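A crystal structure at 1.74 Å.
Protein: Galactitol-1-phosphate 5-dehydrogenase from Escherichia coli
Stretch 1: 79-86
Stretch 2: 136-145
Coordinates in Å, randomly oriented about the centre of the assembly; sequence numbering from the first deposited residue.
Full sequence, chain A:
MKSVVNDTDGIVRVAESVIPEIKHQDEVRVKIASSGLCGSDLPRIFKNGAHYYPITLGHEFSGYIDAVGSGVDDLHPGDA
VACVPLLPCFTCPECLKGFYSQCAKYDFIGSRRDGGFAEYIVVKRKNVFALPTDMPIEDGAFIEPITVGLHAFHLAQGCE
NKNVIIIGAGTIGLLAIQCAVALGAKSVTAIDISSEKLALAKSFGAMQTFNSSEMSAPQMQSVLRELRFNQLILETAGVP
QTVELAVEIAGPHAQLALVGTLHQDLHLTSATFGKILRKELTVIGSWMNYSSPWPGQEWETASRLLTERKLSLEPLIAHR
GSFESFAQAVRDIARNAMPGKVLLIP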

# COMPACT_ATOMS: atom_id res chain seq x y z
N ASP A 79 -13.54 -21.46 34.32
CA ASP A 79 -12.86 -20.25 33.85
C ASP A 79 -13.50 -19.74 32.57
O ASP A 79 -13.84 -20.51 31.68
CB ASP A 79 -11.37 -20.50 33.62
CG ASP A 79 -10.60 -20.72 34.91
OD1 ASP A 79 -11.18 -20.46 35.99
OD2 ASP A 79 -9.43 -21.14 34.85
N ALA A 80 -13.67 -18.42 32.50
CA ALA A 80 -14.23 -17.78 31.32
C ALA A 80 -13.15 -17.56 30.27
O ALA A 80 -12.06 -17.12 30.60
CB ALA A 80 -14.87 -16.46 31.69
N VAL A 81 -13.47 -17.88 29.02
CA VAL A 81 -12.52 -17.70 27.93
C VAL A 81 -13.19 -17.17 26.67
O VAL A 81 -14.40 -17.34 26.47
CB VAL A 81 -11.80 -19.02 27.57
CG1 VAL A 81 -10.91 -19.48 28.71
CG2 VAL A 81 -12.81 -20.10 27.20
N ALA A 82 -12.41 -16.51 25.83
CA ALA A 82 -12.79 -16.26 24.44
C ALA A 82 -11.96 -17.17 23.57
O ALA A 82 -10.86 -17.53 23.93
CB ALA A 82 -12.55 -14.81 24.05
N CYS A 83 -12.49 -17.53 22.40
CA CYS A 83 -11.72 -18.33 21.46
C CYS A 83 -10.71 -17.48 20.68
O CYS A 83 -11.04 -16.40 20.21
CB CYS A 83 -12.66 -19.03 20.49
SG CYS A 83 -11.82 -19.99 19.24
N VAL A 84 -9.49 -18.01 20.57
CA VAL A 84 -8.46 -17.49 19.68
C VAL A 84 -8.44 -18.46 18.51
O VAL A 84 -7.88 -19.54 18.62
CB VAL A 84 -7.09 -17.43 20.36
CG1 VAL A 84 -6.04 -16.83 19.42
CG2 VAL A 84 -7.18 -16.63 21.65
N PRO A 85 -9.12 -18.11 17.41
CA PRO A 85 -9.48 -19.18 16.46
C PRO A 85 -8.34 -19.66 15.56
O PRO A 85 -8.42 -20.78 15.07
CB PRO A 85 -10.60 -18.55 15.63
CG PRO A 85 -10.37 -17.05 15.74
CD PRO A 85 -9.85 -16.86 17.15
N LEU A 86 -7.32 -18.84 15.35
CA LEU A 86 -6.17 -19.23 14.52
C LEU A 86 -5.25 -20.14 15.29
O LEU A 86 -4.93 -19.87 16.45
CB LEU A 86 -5.39 -17.99 14.06
CG LEU A 86 -4.05 -18.34 13.38
CD1 LEU A 86 -4.39 -18.84 12.05
CD2 LEU A 86 -3.11 -17.18 13.28
N PRO A 136 -18.95 -9.78 31.68
CA PRO A 136 -20.11 -10.56 31.26
C PRO A 136 -19.69 -11.48 30.11
O PRO A 136 -19.04 -11.01 29.17
CB PRO A 136 -21.11 -9.49 30.81
CG PRO A 136 -20.70 -8.25 31.56
CD PRO A 136 -19.19 -8.33 31.60
N ILE A 137 -20.00 -12.76 30.23
CA ILE A 137 -19.45 -13.77 29.34
C ILE A 137 -19.83 -13.49 27.89
O ILE A 137 -19.03 -13.72 26.99
CB ILE A 137 -19.90 -15.19 29.76
CG1 ILE A 137 -19.14 -16.25 28.96
CG2 ILE A 137 -21.41 -15.37 29.63
CD1 ILE A 137 -17.66 -16.22 29.20
N GLU A 138 -21.03 -12.96 27.68
CA GLU A 138 -21.50 -12.62 26.34
C GLU A 138 -20.54 -11.65 25.67
O GLU A 138 -20.32 -11.74 24.46
CB GLU A 138 -22.91 -12.02 26.40
CG GLU A 138 -23.43 -11.56 25.04
CD GLU A 138 -24.85 -11.00 25.11
OE1 GLU A 138 -25.78 -11.78 25.44
OE2 GLU A 138 -25.03 -9.80 24.83
N ASP A 139 -19.96 -10.73 26.44
CA ASP A 139 -19.04 -9.74 25.87
C ASP A 139 -17.81 -10.38 25.27
O ASP A 139 -17.13 -9.79 24.43
CB ASP A 139 -18.57 -8.72 26.91
CG ASP A 139 -19.69 -7.86 27.45
OD1 ASP A 139 -20.86 -8.08 27.07
OD2 ASP A 139 -19.38 -6.96 28.26
N GLY A 140 -17.49 -11.58 25.73
CA GLY A 140 -16.29 -12.27 25.29
C GLY A 140 -16.33 -12.62 23.83
O GLY A 140 -15.28 -12.75 23.18
N ALA A 141 -17.53 -12.78 23.29
CA ALA A 141 -17.69 -13.10 21.87
C ALA A 141 -17.29 -11.94 20.97
O ALA A 141 -17.21 -12.10 19.75
CB ALA A 141 -19.11 -13.52 21.57
N PHE A 142 -17.02 -10.78 21.57
CA PHE A 142 -16.68 -9.62 20.74
C PHE A 142 -15.20 -9.34 20.73
O PHE A 142 -14.74 -8.48 19.97
CB PHE A 142 -17.43 -8.38 21.22
CG PHE A 142 -18.87 -8.36 20.81
CD1 PHE A 142 -19.83 -8.97 21.59
CD2 PHE A 142 -19.26 -7.75 19.63
CE1 PHE A 142 -21.17 -8.96 21.21
CE2 PHE A 142 -20.59 -7.73 19.24
CZ PHE A 142 -21.55 -8.34 20.04
N ILE A 143 -14.44 -10.07 21.54
CA ILE A 143 -13.01 -9.80 21.62
C ILE A 143 -12.31 -10.03 20.28
O ILE A 143 -11.52 -9.19 19.85
CB ILE A 143 -12.33 -10.65 22.69
CG1 ILE A 143 -12.84 -10.20 24.06
CG2 ILE A 143 -10.81 -10.50 22.63
CD1 ILE A 143 -12.05 -10.78 25.18
N GLU A 144 -12.59 -11.16 19.63
CA GLU A 144 -11.99 -11.46 18.35
C GLU A 144 -12.30 -10.36 17.30
O GLU A 144 -11.37 -9.84 16.66
CB GLU A 144 -12.42 -12.86 17.90
CG GLU A 144 -11.53 -13.49 16.84
CD GLU A 144 -11.89 -13.08 15.44
OE1 GLU A 144 -12.93 -12.41 15.27
OE2 GLU A 144 -11.12 -13.41 14.51
N PRO A 145 -13.59 -9.97 17.13
CA PRO A 145 -13.80 -8.91 16.14
C PRO A 145 -13.21 -7.54 16.54
O PRO A 145 -12.81 -6.78 15.64
CB PRO A 145 -15.34 -8.85 16.01
CG PRO A 145 -15.88 -9.59 17.17
CD PRO A 145 -14.85 -10.64 17.49

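Residues 80-83 form an extended strand, and the second stretch coils alongside it. From I137 to A141 the backbone takes helical phi and psi values, and I143 to P145 belong to a helix that runs on beyond the stretch. The coil is held by its own backbone bonds, among them D139 N to P136 O and G140 N to I137 O, both at 2.9 Å. Each joins a residue to the one three positions before it, so the chain turns tightly. The two backbones come near at A82 and G140, whose CA atoms lie 5.4 Å apart; the CA atoms of A80 and I137 are 6.9 Å apart. No hydrogen bond crosses between the stretches, so their contact rests on packing, and it is modest, burying 253 Å² over both sides.

Strand alternation sets the pattern: A80 and A82 point their CB atoms toward the second stretch, while V81 between them points away. Alanine suits these positions because a lone methyl fills little space. At A80 that methyl receives the longer side chain of I137, which leaves its backbone sideways but, with chi1 t and chi2 p, brings CD1 to 3.7 Å from A80 CB. A82 CB sits 3.5 Å from G140 O, a van der Waals approach to a carbonyl, and 4.2 Å from I143 CD1, a looser apolar contact. G140 has no side chain; an ideal CB would point toward the strand but stay 4.2 Å from V81 O, and the crowding would come from I137 O, 3.1 Å from that CB, within its own turn.

Farther along, P85 CD meets E144 CG at 3.8 Å. The proline ring packs against this methylene of the glutamate, while E144 OE2 is hydrogen-bonded elsewhere in the structure, which helps offset the cost of burying the acid.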